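Local coordinates for tryptophanyl-tRNA synthetase (Mycoplasma pneumoniae, PDB 2YY5), which catalyses the ATP-dependent attachment of tryptophan to its cognate tRNA, working as a homodimeric class I aminoacyl-tRNA synthetase, at residues M26-L29 with I30-E34; V98-N101 with L102-Q106; Q169-Q172 with K173-L177; A329-T332 with L333-Y337. The protein carries 1 engineered substitution. All coordinates share one frame; numbering follows the deposited sequence.

Contact 1 of 4, residues M26-L29 with I30-E34; sequences MQSL and IELQE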
loop_
_atom_site.group_PDB
_atom_site.type_symbol
_atom_site.label_atom_id
_atom_site.label_comp_id
_atom_site.label_asym_id
_atom_site.label_seq_id
_atom_site.Cartn_x
_atom_site.Cartn_y
_atom_site.Cartn_z
ATOM N N MET B 26 -26.721 5.018 2.364
ATOM C CA MET B 26 -27.077 6.385 1.999
ATOM C C MET B 26 -28.294 6.950 2.717
ATOM O O MET B 26 -28.213 8.013 3.325
ATOM C CB MET B 26 -27.285 6.493 0.487
ATOM C CG MET B 26 -25.996 6.420 -0.291
ATOM S SD MET B 26 -26.179 6.613 -2.066
ATOM C CE MET B 26 -24.536 6.080 -2.592
ATOM N N GLN B 27 -29.418 6.242 2.646
ATOM C CA GLN B 27 -30.659 6.689 3.279
ATOM C C GLN B 27 -30.547 7.029 4.767
ATOM O O GLN B 27 -31.173 7.981 5.238
ATOM C CB GLN B 27 -31.764 5.637 3.091
ATOM C CG GLN B 27 -32.948 5.817 4.040
ATOM C CD GLN B 27 -34.022 4.766 3.871
ATOM O OE1 GLN B 27 -34.871 4.872 2.990
ATOM N NE2 GLN B 27 -33.985 3.737 4.714
ATOM N N SER B 28 -29.762 6.255 5.508
ATOM C CA SER B 28 -29.623 6.498 6.937
ATOM C C SER B 28 -28.573 7.552 7.258
ATOM O O SER B 28 -28.362 7.898 8.419
ATOM C CB SER B 28 -29.282 5.194 7.659
ATOM O OG SER B 28 -28.021 4.717 7.255
ATOM N N LEU B 29 -27.924 8.066 6.223
ATOM C CA LEU B 29 -26.891 9.084 6.381
ATOM C C LEU B 29 -27.442 10.352 7.016
ATOM O O LEU B 29 -26.748 11.029 7.765
ATOM C CB LEU B 29 -26.300 9.421 5.016
ATOM C CG LEU B 29 -24.807 9.202 4.819
ATOM C CD1 LEU B 29 -24.350 7.919 5.492
ATOM C CD2 LEU B 29 -24.533 9.182 3.328
ATOM N N ILE B 30 -28.695 10.667 6.706
ATOM C CA ILE B 30 -29.357 11.862 7.225
ATOM C C ILE B 30 -29.665 11.799 8.719
ATOM O O ILE B 30 -29.839 12.830 9.366
ATOM C CB ILE B 30 -30.667 12.117 6.463
ATOM C CG1 ILE B 30 -30.352 12.382 4.992
ATOM C CG2 ILE B 30 -31.424 13.282 7.086
ATOM C CD1 ILE B 30 -31.564 12.370 4.106
ATOM N N GLU B 31 -29.745 10.587 9.256
ATOM C CA GLU B 31 -30.024 10.390 10.669
ATOM C C GLU B 31 -28.690 10.436 11.401
ATOM O O GLU B 31 -28.568 11.023 12.479
ATOM C CB GLU B 31 -30.682 9.025 10.889
ATOM C CG GLU B 31 -31.739 8.654 9.851
ATOM C CD GLU B 31 -32.408 7.317 10.146
ATOM O OE1 GLU B 31 -33.228 6.857 9.318
ATOM O OE2 GLU B 31 -32.116 6.729 11.212
ATOM N N LEU B 32 -27.688 9.815 10.787
ATOM C CA LEU B 32 -26.345 9.748 11.348
ATOM C C LEU B 32 -25.683 11.101 11.586
ATOM O O LEU B 32 -25.200 11.371 12.682
ATOM C CB LEU B 32 -25.447 8.878 10.453
ATOM C CG LEU B 32 -25.725 7.375 10.561
ATOM C CD1 LEU B 32 -24.906 6.589 9.556
ATOM C CD2 LEU B 32 -25.402 6.934 11.966
ATOM N N GLN B 33 -25.656 11.949 10.564
ATOM C CA GLN B 33 -25.031 13.263 10.685
ATOM C C GLN B 33 -25.707 14.104 11.754
ATOM O O GLN B 33 -25.199 15.157 12.135
ATOM C CB GLN B 33 -25.088 14.001 9.353
ATOM C CG GLN B 33 -26.486 14.121 8.790
ATOM C CD GLN B 33 -26.508 14.921 7.519
ATOM O OE1 GLN B 33 -25.566 14.868 6.736
ATOM N NE2 GLN B 33 -27.584 15.664 7.298
ATOM N N GLU B 34 -26.854 13.639 12.235
ATOM C CA GLU B 34 -27.583 14.358 13.271
ATOM C C GLU B 34 -27.229 13.785 14.643
ATOM O O GLU B 34 -27.152 14.513 15.628
ATOM C CB GLU B 34 -29.092 14.241 13.033
ATOM C CG GLU B 34 -29.873 15.515 13.315
ATOM C CD GLU B 34 -29.573 16.644 12.320
ATOM O OE1 GLU B 34 -29.751 16.440 11.097
ATOM O OE2 GLU B 34 -29.167 17.743 12.763
#
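The flat carbonyl group of Ser-28 is met from two directions by amides of the next turn. Leu-32 N lies in its plane, 3.1 Å from Ser-28 O, and gives the straighter hydrogen bond (N-H...O 162°). Glu-31 N stands above that plane, 64° out of it, so its bond to the same oxygen is not on a lone pair. The carbonyl of Leu-29 is treated more simply: Gln-33 N bonds to Leu-29 O at 3.1 Å, almost linearly, from a modest tilt off the plane. Side-chain carbons close in around both oxygens, with Leu-32 CG 3.4 Å from Ser-28 O. Gln-33 CG lies 3.3 Å from Leu-29 O because chi1 of 55° sets it between its own backbone N and carbonyl carbon; beyond it, Gln-33 OE1 is hydrogen-bonded to Asp-74 N. Upstream, a type I beta turn from Met-26 to Leu-29, with Leu-29 N bonded to Met-26 O at 2.9 Å, links helix 19-26 to helix 29-35. These two helices form the helical connection between parallel strands 6-11 and 37-42 of the nucleotide-binding Rossmann fold of class I synthetases, and the first of them starts in the predicted HIGH region. The hydroxyl of Ser-28 turns back to Val-25 O. Leu-29 CD1 and Leu-32 CD1 come within 4.3 Å of each other, and beyond them Leu-29 packs on Leu-68 of helix 54-71 while Leu-32 packs on Leu-38 of strand 37-42.

Contact 2 of 4, residues V98-N101 with L102-Q106; sequences VQSN and LGELQ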
loop_
_atom_site.group_PDB
_atom_site.type_symbol
_atom_site.label_atom_id
_atom_site.label_comp_id
_atom_site.label_asym_id
_atom_site.label_seq_id
_atom_site.Cartn_x
_atom_site.Cartn_y
_atom_site.Cartn_z
ATOM N N VAL B 98 1.121 -4.718 6.179
ATOM C CA VAL B 98 2.309 -5.394 6.676
ATOM C C VAL B 98 2.005 -6.149 7.957
ATOM O O VAL B 98 2.790 -6.999 8.369
ATOM C CB VAL B 98 3.476 -4.425 6.966
ATOM C CG1 VAL B 98 3.956 -3.796 5.690
ATOM C CG2 VAL B 98 3.054 -3.377 7.989
ATOM N N GLN B 99 0.878 -5.839 8.598
ATOM C CA GLN B 99 0.514 -6.536 9.827
ATOM C C GLN B 99 -0.461 -7.681 9.578
ATOM O O GLN B 99 -0.889 -8.351 10.515
ATOM C CB GLN B 99 -0.081 -5.572 10.847
ATOM C CG GLN B 99 0.948 -4.749 11.602
ATOM C CD GLN B 99 1.876 -5.594 12.471
ATOM O OE1 GLN B 99 3.037 -5.825 12.123
ATOM N NE2 GLN B 99 1.362 -6.061 13.608
ATOM N N SER B 100 -0.810 -7.911 8.320
ATOM C CA SER B 100 -1.723 -9.002 7.992
ATOM C C SER B 100 -0.920 -10.102 7.326
ATOM O O SER B 100 0.244 -9.904 6.985
ATOM C CB SER B 100 -2.822 -8.533 7.031
ATOM O OG SER B 100 -2.294 -8.271 5.744
ATOM N N ASN B 101 -1.532 -11.266 7.165
ATOM C CA ASN B 101 -0.871 -12.378 6.495
ATOM C C ASN B 101 -1.714 -12.773 5.280
ATOM O O ASN B 101 -2.916 -12.506 5.232
ATOM C CB ASN B 101 -0.706 -13.576 7.443
ATOM C CG ASN B 101 -1.957 -13.861 8.252
ATOM O OD1 ASN B 101 -2.112 -13.360 9.363
ATOM N ND2 ASN B 101 -2.863 -14.662 7.692
ATOM N N LEU B 102 -1.086 -13.400 4.296
ATOM C CA LEU B 102 -1.803 -13.806 3.090
ATOM C C LEU B 102 -2.980 -14.727 3.401
ATOM O O LEU B 102 -4.061 -14.605 2.820
ATOM C CB LEU B 102 -0.841 -14.506 2.126
ATOM C CG LEU B 102 0.383 -13.692 1.704
ATOM C CD1 LEU B 102 1.250 -14.531 0.795
ATOM C CD2 LEU B 102 -0.058 -12.420 1.000
ATOM N N GLY B 103 -2.758 -15.651 4.328
ATOM C CA GLY B 103 -3.793 -16.592 4.709
ATOM C C GLY B 103 -5.132 -15.960 5.022
ATOM O O GLY B 103 -6.127 -16.301 4.397
ATOM N N GLU B 104 -5.169 -15.034 5.975
ATOM C CA GLU B 104 -6.432 -14.397 6.334
ATOM C C GLU B 104 -7.036 -13.601 5.183
ATOM O O GLU B 104 -8.261 -13.490 5.077
ATOM C CB GLU B 104 -6.258 -13.496 7.567
ATOM C CG GLU B 104 -5.217 -12.398 7.438
ATOM C CD GLU B 104 -4.993 -11.656 8.753
ATOM O OE1 GLU B 104 -4.042 -10.847 8.831
ATOM O OE2 GLU B 104 -5.769 -11.877 9.710
ATOM N N LEU B 105 -6.186 -13.057 4.317
ATOM C CA LEU B 105 -6.682 -12.279 3.190
ATOM C C LEU B 105 -7.229 -13.181 2.090
ATOM O O LEU B 105 -8.169 -12.811 1.385
ATOM C CB LEU B 105 -5.575 -11.368 2.644
ATOM C CG LEU B 105 -5.149 -10.226 3.582
ATOM C CD1 LEU B 105 -3.895 -9.553 3.046
ATOM C CD2 LEU B 105 -6.293 -9.217 3.735
ATOM N N GLN B 106 -6.658 -14.376 1.965
ATOM C CA GLN B 106 -7.088 -15.332 0.943
ATOM C C GLN B 106 -8.400 -16.045 1.243
ATOM O O GLN B 106 -9.076 -16.516 0.331
ATOM C CB GLN B 106 -5.988 -16.356 0.707
ATOM C CG GLN B 106 -4.790 -15.761 0.012
ATOM C CD GLN B 106 -3.662 -16.746 -0.155
ATOM O OE1 GLN B 106 -2.781 -16.554 -0.997
ATOM N NE2 GLN B 106 -3.668 -17.807 0.654
#
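Glu-104 folds back on Asn-101 and takes its backbone N-H: Asn-101 N to Glu-104 OE1 is 3.0 Å, with an N-H...O angle of 151°. The oxygen is met on its anti side, with the donor somewhat out of the carboxylate plane. Asn-101 is the N-cap of helix 102-106 and Glu-104 stands three residues on, so this bond is the glutamate half of a capping box. The two side chains cross at about a right angle, yet their amide and carboxylate planes are only 11° apart and stacked. A chi1 of 57° in Glu-104 puts CG between its backbone N and carbonyl carbon, 3.2 Å from Asn-101 O, and the extended chain then carries OE1 to the N-cap amide. Leu-105 N adds a weak bond of 3.4 Å to Asn-101 O, and Leu-105 CD1 lies 3.4 Å from Ser-100 OG. In the next shell, Glu-104 OE2 is paired with Arg-170, and Ser-100 OG is bonded to Met-97 O and to Thr-130 OG1 of the second subunit. Further out, Leu-105 packs on Leu-163 of helix 158-175 and on Leu-133 and Pro-136 of helix 131-144, while Leu-102 meets Phe-111 of the second subunit.

Contact 3 of 4, residues Q169-Q172 with K173-L177; sequences QRIQ and KKFKL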
loop_
_atom_site.group_PDB
_atom_site.type_symbol
_atom_site.label_atom_id
_atom_site.label_comp_id
_atom_site.label_asym_id
_atom_site.label_seq_id
_atom_site.Cartn_x
_atom_site.Cartn_y
_atom_site.Cartn_z
ATOM N N GLN B 169 -6.806 -5.449 17.176
ATOM C CA GLN B 169 -6.391 -6.177 18.366
ATOM C C GLN B 169 -4.951 -6.665 18.215
ATOM O O GLN B 169 -4.170 -6.632 19.167
ATOM C CB GLN B 169 -7.335 -7.354 18.617
ATOM C CG GLN B 169 -8.674 -6.955 19.231
ATOM C CD GLN B 169 -9.569 -8.155 19.457
ATOM O OE1 GLN B 169 -10.106 -8.733 18.509
ATOM N NE2 GLN B 169 -9.723 -8.550 20.714
ATOM N N ARG B 170 -4.610 -7.123 17.015
ATOM C CA ARG B 170 -3.253 -7.576 16.709
ATOM C C ARG B 170 -2.296 -6.396 16.992
ATOM O O ARG B 170 -1.327 -6.546 17.728
ATOM C CB ARG B 170 -3.205 -8.002 15.232
ATOM C CG ARG B 170 -1.852 -8.414 14.642
ATOM C CD ARG B 170 -1.699 -9.926 14.517
ATOM N NE ARG B 170 -2.869 -10.631 13.974
ATOM C CZ ARG B 170 -3.263 -10.621 12.701
ATOM N NH1 ARG B 170 -2.599 -9.932 11.789
ATOM N NH2 ARG B 170 -4.321 -11.327 12.333
ATOM N N ILE B 171 -2.599 -5.223 16.423
ATOM C CA ILE B 171 -1.793 -4.001 16.595
ATOM C C ILE B 171 -1.712 -3.584 18.072
ATOM O O ILE B 171 -0.652 -3.212 18.586
ATOM C CB ILE B 171 -2.405 -2.803 15.798
ATOM C CG1 ILE B 171 -2.451 -3.113 14.296
ATOM C CG2 ILE B 171 -1.621 -1.527 16.071
ATOM C CD1 ILE B 171 -1.112 -3.310 13.665
ATOM N N GLN B 172 -2.853 -3.641 18.746
ATOM C CA GLN B 172 -2.960 -3.276 20.152
ATOM C C GLN B 172 -2.111 -4.185 21.036
ATOM O O GLN B 172 -1.417 -3.730 21.942
ATOM C CB GLN B 172 -4.432 -3.363 20.556
ATOM C CG GLN B 172 -4.767 -3.056 21.986
ATOM C CD GLN B 172 -6.268 -2.900 22.168
ATOM O OE1 GLN B 172 -7.040 -3.831 21.913
ATOM N NE2 GLN B 172 -6.691 -1.714 22.597
ATOM N N LYS B 173 -2.169 -5.479 20.764
ATOM C CA LYS B 173 -1.421 -6.439 21.553
ATOM C C LYS B 173 0.077 -6.222 21.401
ATOM O O LYS B 173 0.777 -6.046 22.390
ATOM C CB LYS B 173 -1.801 -7.865 21.131
ATOM C CG LYS B 173 -1.453 -8.960 22.135
ATOM C CD LYS B 173 -2.183 -10.240 21.760
ATOM C CE LYS B 173 -2.079 -11.330 22.827
ATOM N NZ LYS B 173 -0.687 -11.786 23.061
ATOM N N LYS B 174 0.558 -6.205 20.159
ATOM C CA LYS B 174 1.978 -6.038 19.888
ATOM C C LYS B 174 2.589 -4.675 20.163
ATOM O O LYS B 174 3.678 -4.591 20.739
ATOM C CB LYS B 174 2.297 -6.410 18.443
ATOM C CG LYS B 174 3.750 -6.125 18.081
ATOM C CD LYS B 174 4.107 -6.583 16.695
ATOM C CE LYS B 174 5.552 -6.245 16.391
ATOM N NZ LYS B 174 6.464 -6.736 17.456
ATOM N N PHE B 175 1.917 -3.607 19.748
ATOM C CA PHE B 175 2.471 -2.269 19.949
ATOM C C PHE B 175 1.935 -1.532 21.174
ATOM O O PHE B 175 2.352 -0.409 21.453
ATOM C CB PHE B 175 2.266 -1.417 18.688
ATOM C CG PHE B 175 2.807 -2.051 17.434
ATOM C CD1 PHE B 175 1.999 -2.868 16.644
ATOM C CD2 PHE B 175 4.132 -1.845 17.048
ATOM C CE1 PHE B 175 2.504 -3.475 15.482
ATOM C CE2 PHE B 175 4.647 -2.446 15.890
ATOM C CZ PHE B 175 3.830 -3.262 15.105
ATOM N N LYS B 176 1.032 -2.172 21.910
ATOM C CA LYS B 176 0.455 -1.576 23.113
ATOM C C LYS B 176 -0.046 -0.183 22.775
ATOM O O LYS B 176 0.159 0.773 23.524
ATOM C CB LYS B 176 1.499 -1.498 24.232
ATOM C CG LYS B 176 2.143 -2.843 24.585
ATOM C CD LYS B 176 1.096 -3.935 24.809
ATOM C CE LYS B 176 1.717 -5.231 25.315
ATOM N NZ LYS B 176 0.735 -6.356 25.330
ATOM N N LEU B 177 -0.703 -0.097 21.627
ATOM C CA LEU B 177 -1.256 1.142 21.120
ATOM C C LEU B 177 -2.702 1.255 21.600
ATOM O O LEU B 177 -3.477 0.321 21.442
ATOM C CB LEU B 177 -1.198 1.100 19.593
ATOM C CG LEU B 177 -0.924 2.359 18.774
ATOM C CD1 LEU B 177 0.208 3.162 19.385
ATOM C CD2 LEU B 177 -0.576 1.941 17.350
#
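With chi1 at -61°, Ile-171 carries CG2 anti to its backbone N, and this methyl serves two partners at once: Phe-175 CD1 at 3.9 Å and Leu-177 CD2 at 3.8 Å. Phe-175 has a chi1 of -54°, which sets its ring beside its own backbone N and swings one edge against the preceding turn. Ile-171 O and CA lie at that edge rather than over a face, the oxygen 3.3 Å from Phe-175 CD1. One face of the ring is covered within the same turn, since Lys-174 CG sits 3.9 Å above the plane over its centre; Phe-340 also stacks with this ring. Ile-171 and Phe-175 meet at a slant, whereas Ile-171 and Leu-177 run side by side and point the same way. Phe-175 N is hydrogen-bonded to Ile-171 O at 2.8 Å, continuing the i to i+4 bonds made by the amides of Lys-173 and Lys-174. At Lys-176 the chain leaves helical geometry with a phi of 51°, and the reversal brings Leu-177 back alongside Ile-171. At the same end Gln-172 CG lies 3.7 Å from Leu-177 O. Lys-176 NZ returns to Lys-173 O at 3.0 Å, in the carbonyl plane and on a lone pair. Lys-174 NZ instead reaches out to Phe-52 O of the second subunit. The arrangement is a helix C-terminus ended by a residue of left-handed conformation, here closing helix 158-175 of the beta-alpha-beta unit that joins parallel strands 150-152 and 183-185.

Contact 4 of 4, residues A329-T332 with L333-Y337; sequences ARTT and LALFY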
loop_
_atom_site.group_PDB
_atom_site.type_symbol
_atom_site.label_atom_id
_atom_site.label_comp_id
_atom_site.label_asym_id
_atom_site.label_seq_id
_atom_site.Cartn_x
_atom_site.Cartn_y
_atom_site.Cartn_z
ATOM N N ALA B 329 -7.099 12.458 10.825
ATOM C CA ALA B 329 -6.256 11.421 10.227
ATOM C C ALA B 329 -4.782 11.601 10.610
ATOM O O ALA B 329 -4.088 10.622 10.909
ATOM C CB ALA B 329 -6.394 11.428 8.704
ATOM N N ARG B 330 -4.298 12.841 10.593
ATOM C CA ARG B 330 -2.903 13.084 10.942
ATOM C C ARG B 330 -2.654 12.744 12.403
ATOM O O ARG B 330 -1.647 12.110 12.736
ATOM C CB ARG B 330 -2.511 14.539 10.670
ATOM C CG ARG B 330 -2.856 15.002 9.270
ATOM C CD ARG B 330 -1.833 15.964 8.712
ATOM N NE ARG B 330 -2.372 16.712 7.577
ATOM C CZ ARG B 330 -1.643 17.449 6.742
ATOM N NH1 ARG B 330 -2.230 18.097 5.746
ATOM N NH2 ARG B 330 -0.327 17.529 6.886
ATOM N N THR B 331 -3.577 13.151 13.272
ATOM C CA THR B 331 -3.437 12.882 14.696
ATOM C C THR B 331 -3.286 11.394 14.964
ATOM O O THR B 331 -2.415 10.980 15.722
ATOM C CB THR B 331 -4.649 13.394 15.499
ATOM O OG1 THR B 331 -4.697 14.823 15.432
ATOM C CG2 THR B 331 -4.540 12.967 16.960
ATOM N N THR B 332 -4.137 10.594 14.339
ATOM C CA THR B 332 -4.107 9.153 14.523
ATOM C C THR B 332 -2.840 8.523 13.964
ATOM O O THR B 332 -2.167 7.764 14.662
ATOM C CB THR B 332 -5.322 8.495 13.856
ATOM O OG1 THR B 332 -6.514 9.142 14.311
ATOM C CG2 THR B 332 -5.392 7.009 14.202
ATOM N N LEU B 333 -2.514 8.837 12.710
ATOM C CA LEU B 333 -1.323 8.278 12.072
ATOM C C LEU B 333 -0.068 8.589 12.883
ATOM O O LEU B 333 0.819 7.749 13.017
ATOM C CB LEU B 333 -1.169 8.819 10.647
ATOM C CG LEU B 333 0.067 8.330 9.881
ATOM C CD1 LEU B 333 0.113 6.807 9.893
ATOM C CD2 LEU B 333 0.033 8.849 8.449
ATOM N N ALA B 334 -0.013 9.797 13.436
ATOM C CA ALA B 334 1.126 10.228 14.236
ATOM C C ALA B 334 1.293 9.327 15.459
ATOM O O ALA B 334 2.408 8.940 15.822
ATOM C CB ALA B 334 0.933 11.672 14.670
ATOM N N LEU B 335 0.179 8.988 16.091
ATOM C CA LEU B 335 0.237 8.135 17.257
ATOM C C LEU B 335 0.697 6.735 16.867
ATOM O O LEU B 335 1.440 6.097 17.615
ATOM C CB LEU B 335 -1.129 8.118 17.960
ATOM C CG LEU B 335 -1.454 9.338 18.851
ATOM C CD1 LEU B 335 -0.456 10.483 18.621
ATOM C CD2 LEU B 335 -2.875 9.807 18.571
ATOM N N PHE B 336 0.266 6.258 15.697
ATOM C CA PHE B 336 0.687 4.937 15.236
ATOM C C PHE B 336 2.180 4.963 14.946
ATOM O O PHE B 336 2.894 3.989 15.212
ATOM C CB PHE B 336 -0.053 4.522 13.964
ATOM C CG PHE B 336 -1.338 3.790 14.222
ATOM C CD1 PHE B 336 -1.616 2.601 13.556
ATOM C CD2 PHE B 336 -2.286 4.303 15.112
ATOM C CE1 PHE B 336 -2.825 1.932 13.765
ATOM C CE2 PHE B 336 -3.492 3.645 15.328
ATOM C CZ PHE B 336 -3.763 2.455 14.650
ATOM N N TYR B 337 2.645 6.082 14.395
ATOM C CA TYR B 337 4.056 6.228 14.082
ATOM C C TYR B 337 4.844 6.054 15.363
ATOM O O TYR B 337 5.861 5.367 15.376
ATOM C CB TYR B 337 4.340 7.599 13.457
ATOM C CG TYR B 337 4.509 7.543 11.952
ATOM C CD1 TYR B 337 3.594 6.849 11.154
ATOM C CD2 TYR B 337 5.580 8.175 11.323
ATOM C CE1 TYR B 337 3.745 6.785 9.771
ATOM C CE2 TYR B 337 5.734 8.116 9.937
ATOM C CZ TYR B 337 4.811 7.420 9.171
ATOM O OH TYR B 337 4.950 7.359 7.806
#
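Four successive i to i+4 bonds, from Leu-333 N to Ala-329 O (3.0 Å) through Phe-336 N to Thr-332 O (3.0 Å), show an uninterrupted alpha-helix. Along one ridge Thr-331 and Leu-335 run side by side, pointing the same way, with Thr-331 CG2 3.9 Å from Leu-335 CD2. The leucine also lies alongside the Thr-331 carbonyl. One residue further round, Thr-332 and Phe-336 repeat the pattern: a chi1 of -52° puts Thr-332 CG2 opposite the backbone N, where it reaches Phe-336 CE2 at 4.0 Å. That rotation also sets Thr-332 OG1 beside its own N, close enough to bond to Thr-328 O in the preceding turn; its other partner is Leu-145 O, so the one proton of this buried hydroxyl is shared between two carbonyl oxygens or given to them in turn. Leu-333 CB rests 3.4 Å from Ala-329 O. Helix 311-340 lies with Leu-333 and Phe-336 against Met-91 and Met-92 of helix 87-98, and Ala-329 against Leu-145 and Tyr-146 in the loop after helix 131-144. At the dimer interface Tyr-337 OH bonds to Ser-84 O of the second subunit, whose Leu-87 packs on Leu-333 and Tyr-337.

Contacts 2, 3 and 4 form a continuous chain of touching elements on the dimer side, each reaching the second subunit, whereas contact 1 stands apart: its centre is about 33 Å from that of contact 2 and about 27 Å from that of contact 4. Contacts 2 and 3 are joined by the salt bridge from Glu-104 OE2 to Arg-170 NH2 (3.0 Å) and by Gln-99 packing on Ile-171 and Phe-175. Contact 3 then meets contact 4 where Leu-177 CD2 lies 3.7 Å from Phe-336 CD2. Contact 1 comes closer to the bound tryptophanyl-adenylate analogue than contacts 2 and 4: the Met-26 side chain is about 6 Å from it, those of Leu-105 and Ala-329 about 12 and 13 Å. Contact 3 lies away from the active site.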